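Local coordinates for protein phosphoribosylaminoimidazole carboxylase (Treponema denticola, PDB 5C5D) that catalyses the reversible carboxylation of 5-aminoimidazole ribonucleotide with carbon dioxide to give 4-carboxy-5-aminoimidazole ribonucleotide in purine biosynthesis, at residues D[123-128]-D[133-138]; D[83-88]-D[118-123]. The protein carries 1 engineered substitution. One frame throughout, in Å; residues are numbered along the deposited sequence. Where two conformers were deposited one is given.

Contact 1: residues D[123-128]-D[133-138]; sequences LAARIF and KEIADS
The ring of Phe128 meets Ile135 obliquely: the CD1 methyl of the isoleucine lies neither squarely over the ring nor in line with its rim, 4.4 Å from Phe128 CG. Its nearer contact is with the stem of the phenylalanine, where Ile135 CD1 stands 3.8 Å from Phe128 CB. Phe128 sets out toward helix 133-157, but its ring leads away from it; the Phe128 side chain also touches Pro3 of the same chain and Tyr131 of a second subunit.

The other flat group is the peptide of Ala125. Its oxygen is met by the second branch of the isoleucine, Ile135 CG2, at 3.3 Å from Ala125 O, a close approach of a methyl to a carbonyl. The same methyl lies 4.0 Å from Ala125 CB. Ile135 can serve both neighbours because it forks at CB. With CG1 beside the backbone nitrogen and opposite the carbonyl carbon (chi1 -69°), CG2 is directed to Ala125, while the extended second torsion (169°) carries CD1 on to Phe128. A small alanine lets the backbones come close, the CA atoms of Ala125 and Ile135 being 6.5 Å apart, and Phe128, three residues on, meets the tip with its CB.

This is the buried apolar seam of a helical hairpin, in which helix 117-129 turns through a short connection into the long helix 133-157. On another side of helix 117-129, Arg126 forms a salt bridge with Asp77 of the second subunit. Val139 extends the seam along the long helix by packing on Ala125, while Leu61 of strand 60-65 touches both Ala124 and Phe128, joining this helix to the sheet.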
loop_
_atom_site.group_PDB
_atom_site.type_symbol
_atom_site.label_atom_id
_atom_site.label_comp_id
_atom_site.label_asym_id
_atom_site.label_seq_id
_atom_site.Cartn_x
_atom_site.Cartn_y
_atom_site.Cartn_z
ATOM N N LEU D 123 -25.677 -0.042 -13.848
ATOM C CA LEU D 123 -25.717 -1.473 -13.575
ATOM C C LEU D 123 -27.122 -1.867 -13.183
ATOM O O LEU D 123 -27.625 -2.894 -13.629
ATOM C CB LEU D 123 -24.743 -1.873 -12.463
ATOM C CG LEU D 123 -24.883 -3.315 -11.925
ATOM C CD1 LEU D 123 -24.602 -4.341 -12.986
ATOM C CD2 LEU D 123 -23.957 -3.525 -10.745
ATOM N N ALA D 124 -27.750 -1.085 -12.313
ATOM C CA ALA D 124 -29.127 -1.419 -11.916
ATOM C C ALA D 124 -30.021 -1.489 -13.163
ATOM O O ALA D 124 -30.825 -2.425 -13.338
ATOM C CB ALA D 124 -29.667 -0.420 -10.938
ATOM N N ALA D 125 -29.919 -0.485 -14.023
ATOM C CA ALA D 125 -30.747 -0.463 -15.219
ATOM C C ALA D 125 -30.470 -1.690 -16.073
ATOM O O ALA D 125 -31.398 -2.304 -16.619
ATOM C CB ALA D 125 -30.498 0.846 -16.014
ATOM N N ARG D 126 -29.205 -2.066 -16.188
ATOM C CA ARG D 126 -28.860 -3.201 -17.047
ATOM C C ARG D 126 -29.279 -4.533 -16.445
ATOM O O ARG D 126 -29.534 -5.489 -17.185
ATOM C CB ARG D 126 -27.362 -3.158 -17.384
ATOM C CG ARG D 126 -27.082 -1.946 -18.255
ATOM C CD ARG D 126 -25.604 -1.701 -18.473
ATOM N NE ARG D 126 -25.034 -2.664 -19.394
ATOM C CZ ARG D 126 -23.745 -2.727 -19.678
ATOM N NH1 ARG D 126 -22.903 -1.889 -19.089
ATOM N NH2 ARG D 126 -23.295 -3.641 -20.526
ATOM N N ILE D 127 -29.399 -4.597 -15.121
ATOM C CA ILE D 127 -29.964 -5.786 -14.469
ATOM C C ILE D 127 -31.440 -5.933 -14.831
ATOM O O ILE D 127 -31.863 -7.018 -15.266
ATOM C CB ILE D 127 -29.767 -5.736 -12.940
ATOM C CG1 ILE D 127 -28.324 -6.131 -12.625
ATOM C CG2 ILE D 127 -30.739 -6.679 -12.240
ATOM C CD1 ILE D 127 -27.853 -5.722 -11.293
ATOM N N PHE D 128 -32.225 -4.856 -14.732
ATOM C CA PHE D 128 -33.643 -4.948 -15.110
ATOM C C PHE D 128 -33.785 -5.212 -16.603
ATOM O O PHE D 128 -34.743 -5.870 -17.033
ATOM C CB PHE D 128 -34.422 -3.681 -14.752
ATOM C CG PHE D 128 -34.450 -3.362 -13.275
ATOM C CD1 PHE D 128 -34.964 -4.268 -12.343
ATOM C CD2 PHE D 128 -33.992 -2.143 -12.822
ATOM C CE1 PHE D 128 -35.003 -3.949 -10.986
ATOM C CE2 PHE D 128 -34.027 -1.825 -11.473
ATOM C CZ PHE D 128 -34.530 -2.729 -10.552
ATOM N N LYS D 133 -37.729 -4.577 -21.751
ATOM C CA LYS D 133 -37.313 -4.046 -23.050
ATOM C C LYS D 133 -37.256 -2.540 -23.064
ATOM O O LYS D 133 -36.426 -1.958 -23.765
ATOM C CB LYS D 133 -38.282 -4.469 -24.169
ATOM C CG LYS D 133 -37.888 -5.698 -24.938
ATOM C CD LYS D 133 -38.897 -5.918 -26.083
ATOM C CE LYS D 133 -38.469 -7.002 -27.043
ATOM N NZ LYS D 133 -38.279 -8.299 -26.350
ATOM N N GLU D 134 -38.162 -1.900 -22.336
ATOM C CA GLU D 134 -38.193 -0.451 -22.343
ATOM C C GLU D 134 -36.937 0.093 -21.667
ATOM O O GLU D 134 -36.334 1.057 -22.140
ATOM C CB GLU D 134 -39.455 0.071 -21.665
ATOM C CG GLU D 134 -40.700 -0.198 -22.490
ATOM C CD GLU D 134 -41.948 0.416 -21.901
ATOM O OE1 GLU D 134 -41.854 1.053 -20.829
ATOM O OE2 GLU D 134 -43.027 0.258 -22.514
ATOM N N ILE D 135 -36.531 -0.523 -20.567
ATOM C CA ILE D 135 -35.300 -0.085 -19.910
ATOM C C ILE D 135 -34.089 -0.431 -20.801
ATOM O O ILE D 135 -33.137 0.353 -20.890
ATOM C CB ILE D 135 -35.163 -0.692 -18.503
ATOM C CG1 ILE D 135 -36.237 -0.084 -17.585
ATOM C CG2 ILE D 135 -33.779 -0.429 -17.917
ATOM C CD1 ILE D 135 -36.378 -0.792 -16.257
ATOM N N ALA D 136 -34.139 -1.575 -21.486
ATOM C CA ALA D 136 -33.074 -1.924 -22.426
ATOM C C ALA D 136 -32.912 -0.864 -23.529
ATOM O O ALA D 136 -31.790 -0.506 -23.888
ATOM C CB ALA D 136 -33.332 -3.306 -23.035
ATOM N N ASP D 137 -34.024 -0.373 -24.069
ATOM C CA ASP D 137 -33.978 0.729 -25.035
ATOM C C ASP D 137 -33.301 1.987 -24.472
ATOM O O ASP D 137 -32.499 2.651 -25.151
ATOM C CB ASP D 137 -35.404 1.079 -25.505
ATOM C CG ASP D 137 -36.017 -0.002 -26.369
ATOM O OD1 ASP D 137 -35.263 -0.821 -26.932
ATOM O OD2 ASP D 137 -37.262 -0.030 -26.486
ATOM N N SER D 138 -33.635 2.313 -23.232
ATOM C CA SER D 138 -33.044 3.468 -22.561
ATOM C C SER D 138 -31.555 3.308 -22.345
ATOM O O SER D 138 -30.782 4.250 -22.526
ATOM C CB SER D 138 -33.710 3.695 -21.214
ATOM O OG SER D 138 -34.997 4.218 -21.388
#

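Contact 2: residues D[83-88]-D[118-123]; sequences ATIACP and KNAALL
Ile85 of strand 84-86 packs against Ala120 and Leu123 of helix 117-129, a strand-helix contact within a flavodoxin-like α/β/α sandwich whose parallel strands run in the order 2-1-3-4-5. From its CB, which points at the helix, the isoleucine divides. CG2 is the short branch and faces the alanine, 4.1 Å from Ala120 CB. CG1 begins the long branch and already touches the leucine, 3.9 Å from Leu123 CD2. At the tip, CD1 remains on that methyl, again 3.9 Å from Leu123 CD2, and also lies 3.9 Å from Ala120 O.

The long branch is extended at its end (chi2 167°), which keeps both CG1 and CD1 alongside the leucine; the two side chains run past one another in opposite senses, side by side. A beta-branched residue suits the strand, since it spreads two arms over the helix from one backbone position. Ala120 and Leu123, one helical turn apart, answer it with a small residue where the main chains draw near and a longer one beyond.

Ile85 also touches Ala112 and Ile63, from the strands adjoining 84-86 in the sheet, and Ile85 O is hydrogen-bonded to Thr64 OG1. Another face of the helix reaches a second subunit, where Asn119 OD1 bonds to Gly108 N and Asn119 ND2 to Pro106 O.

Just after the strand, the side chain of Cys87 lies about 10 Å from that of Asp14, a substrate-binding residue. Compact and apolar enough for a buried place, the cysteine turns its sulfur anti to the backbone nitrogen (chi1 -175°), and Cys87 CB and SG both sit 3.9 Å from Ala120 CB, so two atoms of the cysteine pack on this one methyl.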
loop_
_atom_site.group_PDB
_atom_site.type_symbol
_atom_site.label_atom_id
_atom_site.label_comp_id
_atom_site.label_asym_id
_atom_site.label_seq_id
_atom_site.Cartn_x
_atom_site.Cartn_y
_atom_site.Cartn_z
ATOM N N ALA D 83 -30.874 -9.400 -5.749
ATOM C CA ALA D 83 -29.535 -8.823 -5.805
ATOM C C ALA D 83 -29.458 -7.456 -5.150
ATOM O O ALA D 83 -30.461 -6.727 -5.034
ATOM C CB ALA D 83 -29.104 -8.722 -7.246
ATOM N N THR D 84 -28.245 -7.112 -4.739
ATOM C CA THR D 84 -27.947 -5.783 -4.240
ATOM C C THR D 84 -26.656 -5.282 -4.838
ATOM O O THR D 84 -25.861 -6.049 -5.366
ATOM C CB THR D 84 -27.825 -5.745 -2.703
ATOM O OG1 THR D 84 -26.600 -6.353 -2.271
ATOM C CG2 THR D 84 -28.985 -6.483 -2.035
ATOM N N ILE D 85 -26.483 -3.977 -4.744
ATOM C CA ILE D 85 -25.307 -3.257 -5.277
ATOM C C ILE D 85 -24.710 -2.404 -4.153
ATOM O O ILE D 85 -25.424 -1.646 -3.514
ATOM C CB ILE D 85 -25.724 -2.355 -6.449
ATOM C CG1 ILE D 85 -26.288 -3.176 -7.604
ATOM C CG2 ILE D 85 -24.554 -1.454 -6.928
ATOM C CD1 ILE D 85 -26.990 -2.341 -8.651
ATOM N N ALA D 86 -23.408 -2.544 -3.906
ATOM C CA ALA D 86 -22.683 -1.660 -2.985
ATOM C C ALA D 86 -22.060 -0.526 -3.761
ATOM O O ALA D 86 -21.344 -0.775 -4.708
ATOM C CB ALA D 86 -21.597 -2.421 -2.260
ATOM N N CYS D 87 -22.295 0.701 -3.330
ATOM C CA CYS D 87 -21.668 1.852 -3.955
ATOM C C CYS D 87 -21.243 2.785 -2.831
ATOM O O CYS D 87 -21.964 3.730 -2.483
ATOM C CB CYS D 87 -22.620 2.522 -4.922
ATOM S SG CYS D 87 -21.830 3.882 -5.835
ATOM N N PRO D 88 -20.063 2.513 -2.240
ATOM C CA PRO D 88 -19.640 3.298 -1.093
ATOM C C PRO D 88 -19.224 4.705 -1.538
ATOM O O PRO D 88 -18.833 4.884 -2.701
ATOM C CB PRO D 88 -18.463 2.505 -0.538
ATOM C CG PRO D 88 -17.890 1.800 -1.715
ATOM C CD PRO D 88 -19.105 1.432 -2.551
ATOM N N LYS D 118 -22.879 6.977 -11.022
ATOM C CA LYS D 118 -23.571 6.835 -12.300
ATOM C C LYS D 118 -23.526 5.387 -12.765
ATOM O O LYS D 118 -24.453 4.935 -13.449
ATOM C CB LYS D 118 -22.962 7.753 -13.368
ATOM C CG LYS D 118 -23.269 9.225 -13.156
ATOM C CD LYS D 118 -22.772 10.044 -14.332
ATOM C CE LYS D 118 -22.951 11.520 -14.088
ATOM N NZ LYS D 118 -22.422 12.322 -15.224
ATOM N N ASN D 119 -22.446 4.673 -12.420
ATOM C CA ASN D 119 -22.289 3.272 -12.829
ATOM C C ASN D 119 -23.144 2.378 -11.969
ATOM O O ASN D 119 -23.596 1.361 -12.435
ATOM C CB ASN D 119 -20.819 2.834 -12.790
ATOM C CG ASN D 119 -20.048 3.356 -13.997
ATOM O OD1 ASN D 119 -20.660 3.701 -15.005
ATOM N ND2 ASN D 119 -18.719 3.456 -13.898
ATOM N N ALA D 120 -23.407 2.765 -10.729
ATOM C CA ALA D 120 -24.314 1.947 -9.931
ATOM C C ALA D 120 -25.725 2.020 -10.543
ATOM O O ALA D 120 -26.455 1.019 -10.638
ATOM C CB ALA D 120 -24.332 2.394 -8.465
ATOM N N ALA D 121 -26.113 3.200 -10.996
ATOM C CA ALA D 121 -27.408 3.364 -11.671
ATOM C C ALA D 121 -27.469 2.602 -12.982
ATOM O O ALA D 121 -28.472 1.950 -13.280
ATOM C CB ALA D 121 -27.684 4.826 -11.917
ATOM N N LEU D 122 -26.398 2.668 -13.764
ATOM C CA LEU D 122 -26.362 1.958 -15.037
ATOM C C LEU D 122 -26.408 0.457 -14.841
ATOM O O LEU D 122 -27.134 -0.241 -15.572
ATOM C CB LEU D 122 -25.099 2.352 -15.826
ATOM C CG LEU D 122 -24.904 1.716 -17.203
ATOM C CD1 LEU D 122 -26.023 2.062 -18.163
ATOM C CD2 LEU D 122 -23.544 2.123 -17.773
ATOM N N LEU D 123 -25.677 -0.042 -13.848
ATOM C CA LEU D 123 -25.717 -1.473 -13.575
ATOM C C LEU D 123 -27.122 -1.867 -13.183
ATOM O O LEU D 123 -27.625 -2.894 -13.629
ATOM C CB LEU D 123 -24.743 -1.873 -12.463
ATOM C CG LEU D 123 -24.883 -3.315 -11.925
ATOM C CD1 LEU D 123 -24.602 -4.341 -12.986
ATOM C CD2 LEU D 123 -23.957 -3.525 -10.745
#

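Both contacts are buried and apolar, and both use helix 117-129. Contact 2 lies near the centre of the chain and joins the start of the helix to the sheet core; contact 1, about 13 Å away between centres, joins its later turns to helix 133-157, farther out. A forked isoleucine is the largest contributor in each: Ile135 supplies over half of the buried surface in contact 1, while Ile85 shares contact 2 with Ala120, Leu123 and Cys87. The two meet where Ile85 CD1 comes within 3.9 Å of Ala124 N. Both also border the second subunit, contact 1 beside a charged pair and contact 2 beside amide hydrogen bonds.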